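PDB 4EZI: Alpha/beta hydrolase from Legionella pneumophila subsp. pneumophila str. Philadelphia 1, which is a putative hydrolase of unknown substrate, possibly acting as a lipase on triacylglycerols. Local coordinates for residues L189-Y201 and V358-E370. Residues are numbered along the deposited sequence; the frame is centred on the assembly and turned at random.
Sequences LPVSAVAPGSAPY and VLKEQVDFFKQFE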
ATOM      1  N   LEU A 189       0.390  -9.592 -19.065  1.00 16.69           N
ATOM      2  CA  LEU A 189       0.775  -8.209 -18.798  1.00 15.60           C
ATOM      3  C   LEU A 189       2.175  -8.215 -18.170  1.00 15.21           C
ATOM      4  O   LEU A 189       2.338  -8.648 -17.038  1.00 15.69           O
ATOM      5  CB  LEU A 189      -0.224  -7.552 -17.846  1.00 15.27           C
ATOM      6  CG  LEU A 189       0.125  -6.109 -17.477  1.00 16.05           C
ATOM      7  CD1 LEU A 189       0.083  -5.187 -18.706  1.00 18.88           C
ATOM      8  CD2 LEU A 189      -0.798  -5.606 -16.387  1.00 19.59           C
ATOM      9  N   PRO A 190       3.194  -7.699 -18.875  1.00 14.36           N
ATOM     10  CA  PRO A 190       4.540  -7.748 -18.289  1.00 14.70           C
ATOM     11  C   PRO A 190       4.680  -6.834 -17.083  1.00 13.00           C
ATOM     12  O   PRO A 190       4.145  -5.722 -17.092  1.00 12.74           O
ATOM     13  CB  PRO A 190       5.472  -7.275 -19.424  1.00 17.18           C
ATOM     14  CG  PRO A 190       4.654  -7.300 -20.666  1.00 19.66           C
ATOM     15  CD  PRO A 190       3.211  -7.253 -20.278  1.00 17.00           C
ATOM     16  N   VAL A 191       5.354  -7.341 -16.050  1.00 11.63           N
ATOM     17  CA  VAL A 191       5.706  -6.564 -14.878  1.00 10.45           C
ATOM     18  C   VAL A 191       7.233  -6.483 -14.874  1.00 11.13           C
ATOM     19  O   VAL A 191       7.905  -7.515 -15.025  1.00 12.50           O
ATOM     20  CB  VAL A 191       5.184  -7.203 -13.582  1.00 10.71           C
ATOM     21  CG1 VAL A 191       5.678  -6.409 -12.349  1.00 11.44           C
ATOM     22  CG2 VAL A 191       3.672  -7.327 -13.593  1.00 12.93           C
ATOM     23  N   SER A 192       7.784  -5.276 -14.751  1.00 10.42           N
ATOM     24  CA  SER A 192       9.232  -5.033 -14.882  1.00 10.17           C
ATOM     25  C   SER A 192       9.997  -5.162 -13.570  1.00  9.87           C
ATOM     26  O   SER A 192      11.125  -5.627 -13.558  1.00 11.28           O
ATOM     27  CB  SER A 192       9.498  -3.648 -15.493  1.00 10.60           C
ATOM     28  OG  SER A 192       8.737  -3.450 -16.672  1.00 12.09           O
ATOM     29  N   ALA A 193       9.406  -4.735 -12.458  1.00  9.34           N
ATOM     30  CA  ALA A 193      10.093  -4.794 -11.167  1.00  9.09           C
ATOM     31  C   ALA A 193       9.078  -4.485 -10.082  1.00  8.75           C
ATOM     32  O   ALA A 193       8.130  -3.723 -10.296  1.00  9.19           O
ATOM     33  CB  ALA A 193      11.232  -3.811 -11.080  1.00 10.40           C
ATOM     34  N   VAL A 194       9.298  -5.053  -8.901  1.00  8.68           N
ATOM     35  CA  VAL A 194       8.382  -4.962  -7.763  1.00  8.37           C
ATOM     36  C   VAL A 194       9.224  -4.702  -6.507  1.00  8.48           C
ATOM     37  O   VAL A 194      10.182  -5.430  -6.256  1.00  9.07           O
ATOM     38  CB  VAL A 194       7.561  -6.260  -7.634  1.00  8.17           C
ATOM     39  CG1 VAL A 194       6.576  -6.144  -6.468  1.00  9.24           C
ATOM     40  CG2 VAL A 194       6.814  -6.531  -8.930  1.00 10.30           C
ATOM     41  N   ALA A 195       8.838  -3.717  -5.695  1.00  8.79           N
ATOM     42  CA  ALA A 195       9.615  -3.356  -4.520  1.00  7.99           C
ATOM     43  C   ALA A 195       8.683  -2.954  -3.351  1.00  8.17           C
ATOM     44  O   ALA A 195       8.482  -1.774  -3.069  1.00  8.43           O
ATOM     45  CB  ALA A 195      10.605  -2.236  -4.833  1.00  9.71           C
ATOM     46  N   PRO A 196       8.093  -3.934  -2.646  1.00  7.69           N
ATOM     47  CA  PRO A 196       7.311  -3.631  -1.456  1.00  8.29           C
ATOM     48  C   PRO A 196       8.206  -3.101  -0.351  1.00  7.63           C
ATOM     49  O   PRO A 196       9.206  -3.722  -0.022  1.00  8.26           O
ATOM     50  CB  PRO A 196       6.712  -4.986  -1.071  0.50  8.13           C
ATOM     51  CG  PRO A 196       7.701  -5.944  -1.555  0.50  7.51           C
ATOM     52  CD  PRO A 196       8.190  -5.385  -2.861  0.50  8.41           C
ATOM     53  N   GLY A 197       7.793  -1.982   0.252  1.00  7.18           N
ATOM     54  CA  GLY A 197       8.510  -1.340   1.322  1.00  7.47           C
ATOM     55  C   GLY A 197       7.881  -1.598   2.673  1.00  7.82           C
ATOM     56  O   GLY A 197       6.679  -1.391   2.867  1.00  8.19           O
ATOM     57  N   SER A 198       8.700  -2.081   3.613  1.00  7.25           N
ATOM     58  CA  SER A 198       8.306  -2.294   5.007  1.00  7.78           C
ATOM     59  C   SER A 198       6.922  -2.940   5.122  1.00  7.25           C
ATOM     60  O   SER A 198       6.052  -2.454   5.849  1.00  8.78           O
ATOM     61  CB  SER A 198       8.382  -0.981   5.792  1.00  7.47           C
ATOM     62  OG  SER A 198       9.719  -0.491   5.746  1.00  8.35           O
ATOM     63  N   ALA A 199       6.738  -4.044   4.410  1.00  8.17           N
ATOM     64  CA  ALA A 199       5.447  -4.712   4.416  1.00  7.66           C
ATOM     65  C   ALA A 199       5.329  -5.641   5.616  1.00  7.96           C
ATOM     66  O   ALA A 199       6.320  -6.180   6.110  1.00  9.12           O
ATOM     67  CB  ALA A 199       5.282  -5.539   3.181  1.00  9.12           C
ATOM     68  N   PRO A 200       4.098  -5.914   6.061  1.00  8.73           N
ATOM     69  CA  PRO A 200       3.848  -7.019   6.998  1.00  8.74           C
ATOM     70  C   PRO A 200       3.869  -8.328   6.254  1.00  9.48           C
ATOM     71  O   PRO A 200       3.205  -8.466   5.242  1.00 11.58           O
ATOM     72  CB  PRO A 200       2.451  -6.727   7.545  1.00  8.65           C
ATOM     73  CG  PRO A 200       1.760  -6.000   6.421  1.00  8.53           C
ATOM     74  CD  PRO A 200       2.857  -5.189   5.727  1.00  9.04           C
ATOM     75  N   TYR A 201       4.638  -9.284   6.760  1.00  9.88           N
ATOM     76  CA  TYR A 201       4.708 -10.613   6.208  1.00 10.91           C
ATOM     77  C   TYR A 201       4.424 -11.643   7.299  1.00 10.08           C
ATOM     78  O   TYR A 201       5.060 -11.646   8.344  1.00 12.44           O
ATOM     79  CB  TYR A 201       6.090 -10.937   5.623  1.00 11.53           C
ATOM     80  CG  TYR A 201       6.570 -10.027   4.502  1.00 11.40           C
ATOM     81  CD1 TYR A 201       6.220 -10.261   3.173  1.00 10.70           C
ATOM     82  CD2 TYR A 201       7.369  -8.953   4.787  1.00 10.63           C
ATOM     83  CE1 TYR A 201       6.705  -9.422   2.144  1.00 10.76           C
ATOM     84  CE2 TYR A 201       7.842  -8.112   3.784  1.00  9.75           C
ATOM     85  CZ  TYR A 201       7.482  -8.337   2.469  1.00  9.53           C
ATOM     86  OH  TYR A 201       7.916  -7.504   1.469  1.00 10.88           O
ATOM     87  N   VAL A 358      13.681   4.100   2.202  1.00  8.04           N
ATOM     88  CA  VAL A 358      13.051   3.016   1.464  1.00  7.80           C
ATOM     89  C   VAL A 358      12.551   3.513   0.102  1.00  8.04           C
ATOM     90  O   VAL A 358      12.769   2.826  -0.916  1.00  8.50           O
ATOM     91  CB  VAL A 358      11.943   2.355   2.288  1.00  7.51           C
ATOM     92  CG1 VAL A 358      11.114   1.400   1.430  1.00  9.08           C
ATOM     93  CG2 VAL A 358      12.552   1.638   3.503  1.00  8.98           C
ATOM     94  N   LEU A 359      11.906   4.681   0.062  1.00  7.55           N
ATOM     95  CA  LEU A 359      11.467   5.226  -1.226  1.00  7.87           C
ATOM     96  C   LEU A 359      12.643   5.383  -2.199  1.00  8.64           C
ATOM     97  O   LEU A 359      12.521   5.096  -3.393  1.00  8.86           O
ATOM     98  CB  LEU A 359      10.684   6.532  -1.010  0.50  8.29           C
ATOM     99  CG  LEU A 359      10.085   7.290  -2.211  0.50  8.01           C
ATOM    100  CD1 LEU A 359       9.271   6.408  -3.113  0.50  9.98           C
ATOM    101  CD2 LEU A 359       9.247   8.477  -1.723  0.50 10.66           C
ATOM    102  N   LYS A 360      13.765   5.882  -1.692  1.00  8.49           N
ATOM    103  CA  LYS A 360      14.958   6.066  -2.538  1.00  9.75           C
ATOM    104  C   LYS A 360      15.428   4.730  -3.110  1.00  9.69           C
ATOM    105  O   LYS A 360      15.745   4.635  -4.302  1.00 10.76           O
ATOM    106  CB  LYS A 360      16.068   6.747  -1.731  1.00 10.14           C
ATOM    107  CG  LYS A 360      17.361   7.008  -2.486  1.00 15.49           C
ATOM    108  CD  LYS A 360      17.191   7.761  -3.766  1.00 21.42           C
ATOM    109  CE  LYS A 360      18.544   8.315  -4.303  1.00 22.47           C
ATOM    110  NZ  LYS A 360      19.707   7.429  -3.969  1.00 26.53           N
ATOM    111  N   GLU A 361      15.432   3.697  -2.277  1.00  8.87           N
ATOM    112  CA  GLU A 361      15.778   2.363  -2.748  1.00  9.79           C
ATOM    113  C   GLU A 361      14.830   1.854  -3.810  1.00  9.10           C
ATOM    114  O   GLU A 361      15.254   1.183  -4.760  1.00  9.83           O
ATOM    115  CB  GLU A 361      15.869   1.363  -1.614  1.00  9.83           C
ATOM    116  CG  GLU A 361      16.923   1.653  -0.552  1.00 11.99           C
ATOM    117  CD  GLU A 361      18.371   1.669  -1.044  1.00 21.25           C
ATOM    118  OE1 GLU A 361      18.708   1.003  -2.040  1.00 21.80           O
ATOM    119  OE2 GLU A 361      19.192   2.344  -0.383  1.00 26.21           O
ATOM    120  N   GLN A 362      13.537   2.114  -3.640  1.00  8.42           N
ATOM    121  CA  GLN A 362      12.552   1.686  -4.639  1.00  8.73           C
ATOM    122  C   GLN A 362      12.833   2.331  -5.991  1.00  9.01           C
ATOM    123  O   GLN A 362      12.881   1.646  -7.008  1.00  9.81           O
ATOM    124  CB  GLN A 362      11.123   2.020  -4.166  1.00  8.93           C
ATOM    125  CG  GLN A 362      10.699   1.203  -2.965  1.00  8.55           C
ATOM    126  CD  GLN A 362       9.413   1.711  -2.329  1.00  7.60           C
ATOM    127  OE1 GLN A 362       9.116   2.901  -2.346  1.00  8.76           O
ATOM    128  NE2 GLN A 362       8.635   0.804  -1.752  1.00  7.85           N
ATOM    129  N   VAL A 363      13.008   3.643  -5.994  1.00  8.74           N
ATOM    130  CA  VAL A 363      13.310   4.356  -7.243  1.00  9.70           C
ATOM    131  C   VAL A 363      14.573   3.802  -7.915  1.00 10.32           C
ATOM    132  O   VAL A 363      14.605   3.554  -9.110  1.00 10.73           O
ATOM    133  CB  VAL A 363      13.463   5.903  -7.035  1.00 10.72           C
ATOM    134  CG1 VAL A 363      13.914   6.596  -8.359  1.00 14.24           C
ATOM    135  CG2 VAL A 363      12.177   6.513  -6.493  1.00 13.01           C
ATOM    136  N   ASP A 364      15.609   3.593  -7.111  1.00 10.57           N
ATOM    137  CA  ASP A 364      16.874   3.089  -7.643  1.00 11.00           C
ATOM    138  C   ASP A 364      16.726   1.682  -8.232  1.00 10.94           C
ATOM    139  O   ASP A 364      17.330   1.359  -9.259  1.00 12.11           O
ATOM    140  CB  ASP A 364      17.950   3.105  -6.580  1.00 12.39           C
ATOM    141  CG  ASP A 364      18.452   4.491  -6.253  1.00 16.69           C
ATOM    142  OD1 ASP A 364      18.254   5.435  -7.043  1.00 18.14           O
ATOM    143  OD2 ASP A 364      19.111   4.620  -5.198  1.00 18.62           O
ATOM    144  N   PHE A 365      15.939   0.839  -7.580  1.00 10.31           N
ATOM    145  CA  PHE A 365      15.659  -0.494  -8.087  1.00 10.13           C
ATOM    146  C   PHE A 365      14.940  -0.441  -9.431  1.00  8.97           C
ATOM    147  O   PHE A 365      15.318  -1.142 -10.376  1.00 11.52           O
ATOM    148  CB  PHE A 365      14.830  -1.261  -7.066  1.00 10.24           C
ATOM    149  CG  PHE A 365      14.673  -2.729  -7.339  1.00 10.22           C
ATOM    150  CD1 PHE A 365      15.760  -3.584  -7.300  1.00 11.05           C
ATOM    151  CD2 PHE A 365      13.426  -3.265  -7.610  1.00 10.23           C
ATOM    152  CE1 PHE A 365      15.600  -4.950  -7.499  1.00 10.76           C
ATOM    153  CE2 PHE A 365      13.256  -4.613  -7.833  1.00 11.53           C
ATOM    154  CZ  PHE A 365      14.351  -5.462  -7.760  1.00 11.53           C
ATOM    155  N   PHE A 366      13.940   0.417  -9.539  1.00  9.29           N
ATOM    156  CA  PHE A 366      13.212   0.547 -10.785  1.00  9.75           C
ATOM    157  C   PHE A 366      14.092   1.081 -11.905  1.00 11.15           C
ATOM    158  O   PHE A 366      14.041   0.595 -13.043  1.00 11.71           O
ATOM    159  CB  PHE A 366      11.972   1.423 -10.602  1.00  9.54           C
ATOM    160  CG  PHE A 366      10.955   0.826  -9.661  1.00  9.04           C
ATOM    161  CD1 PHE A 366      10.956  -0.542  -9.366  1.00  8.94           C
ATOM    162  CD2 PHE A 366      10.025   1.638  -9.033  1.00  9.40           C
ATOM    163  CE1 PHE A 366      10.032  -1.074  -8.517  1.00  9.19           C
ATOM    164  CE2 PHE A 366       9.075   1.092  -8.169  1.00  9.92           C
ATOM    165  CZ  PHE A 366       9.079  -0.262  -7.908  1.00  9.71           C
ATOM    166  N   LYS A 367      14.956   2.023 -11.583  1.00 10.13           N
ATOM    167  CA  LYS A 367      15.885   2.550 -12.585  1.00 11.17           C
ATOM    168  C   LYS A 367      16.816   1.454 -13.126  1.00 11.68           C
ATOM    169  O   LYS A 367      17.117   1.422 -14.327  1.00 12.70           O
ATOM    170  CB  LYS A 367      16.681   3.712 -12.014  1.00 11.94           C
ATOM    171  CG  LYS A 367      15.868   5.001 -11.860  1.00 12.03           C
ATOM    172  CD  LYS A 367      15.678   5.684 -13.212  1.00 12.90           C
ATOM    173  CE  LYS A 367      14.560   6.701 -13.179  1.00 12.04           C
ATOM    174  NZ  LYS A 367      14.272   7.212 -14.559  1.00 12.86           N
ATOM    175  N   GLN A 368      17.244   0.538 -12.253  1.00 12.18           N
ATOM    176  CA  GLN A 368      18.082  -0.575 -12.660  1.00 11.84           C
ATOM    177  C   GLN A 368      17.390  -1.395 -13.732  1.00 12.11           C
ATOM    178  O   GLN A 368      18.018  -1.782 -14.715  1.00 13.83           O
ATOM    179  CB  GLN A 368      18.437  -1.445 -11.459  1.00 14.23           C
ATOM    180  CG  GLN A 368      19.307  -2.636 -11.801  1.00 18.19           C
ATOM    181  CD  GLN A 368      19.676  -3.475 -10.594  1.00 24.43           C
ATOM    182  OE1 GLN A 368      19.654  -3.002  -9.453  1.00 27.91           O
ATOM    183  NE2 GLN A 368      20.034  -4.732 -10.851  1.00 27.90           N
ATOM    184  N   PHE A 369      16.104  -1.659 -13.556  1.00 11.08           N
ATOM    185  CA  PHE A 369      15.353  -2.461 -14.499  1.00 12.25           C
ATOM    186  C   PHE A 369      14.789  -1.676 -15.669  1.00 12.13           C
ATOM    187  O   PHE A 369      14.500  -2.264 -16.714  1.00 14.13           O
ATOM    188  CB  PHE A 369      14.367  -3.384 -13.762  1.00 12.15           C
ATOM    189  CG  PHE A 369      15.096  -4.418 -12.992  1.00 12.12           C
ATOM    190  CD1 PHE A 369      15.690  -5.469 -13.676  1.00 12.86           C
ATOM    191  CD2 PHE A 369      15.365  -4.264 -11.632  1.00 12.39           C
ATOM    192  CE1 PHE A 369      16.481  -6.369 -13.012  1.00 13.75           C
ATOM    193  CE2 PHE A 369      16.146  -5.185 -10.961  1.00 14.97           C
ATOM    194  CZ  PHE A 369      16.701  -6.238 -11.664  1.00 15.16           C
ATOM    195  N   GLU A 370      14.702  -0.361 -15.535  1.00 12.31           N
ATOM    196  CA  GLU A 370      14.371   0.507 -16.663  1.00 11.95           C
ATOM    197  C   GLU A 370      15.447   0.423 -17.746  1.00 12.30           C
ATOM    198  O   GLU A 370      15.131   0.416 -18.931  1.00 13.76           O
ATOM    199  CB  GLU A 370      14.256   1.954 -16.165  1.00 11.57           C
ATOM    200  CG  GLU A 370      13.891   2.952 -17.264  1.00 12.97           C
ATOM    201  CD  GLU A 370      13.579   4.374 -16.729  1.00 13.79           C
ATOM    202  OE1 GLU A 370      13.808   4.656 -15.543  1.00 14.73           O
ATOM    203  OE2 GLU A 370      13.090   5.200 -17.510  1.00 23.68           O
TER
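A193 and A195, on a central strand of the alpha/beta-hydrolase sheet, lie against F365, F366 and Q362 of the helix that follows the last strand and covers one side of the sheet. Strand 193-197 and helix 358-370 run antiparallel, their axes 8.5 Å apart. The small residues of the strand are consistent with this close approach: both alanine methyls face the helix, and V358 CG1 packs on the bare CA of G197 at 3.8 Å.

A193 CB packs on two phenylalanines, 3.7 Å from F366 CD1 and 3.9 Å from F365 CE2, while F369 CB closes in from the C-terminal end of the helix. The first torsions separate the two neighbouring rings. F365 has CG anti to the backbone N (chi1 -169°), which carries its CE2 to 3.6 Å from V194 O; F366 has CG beside the backbone N and brings its edge to V194 N, with CE1 3.9 Å from A195 CB. F369 CD2 lies over the centre of the F365 ring, and Y164 of the adjoining strand meets the F366 ring.

Parallel strands 162-168 and 310-314 flank strand 193-197, and the first leads into a probable nucleophile elbow, as in other members of this fold. Q362 ties into that region: extended beyond CG, its side chain gives a hydrogen bond from NE2 to A195 O (2.9 Å). The amide approaches nearly in line with the carbonyl (C=O...N 162°), but the bond is bent at the hydrogen to 133°, and A195 O is tilted from the amide plane. NE2 also bonds G167 O, so one buried amide nitrogen grips two backbone carbonyls from adjacent strands, while Y105 OH gives OE1 a weak hydrogen bond partner.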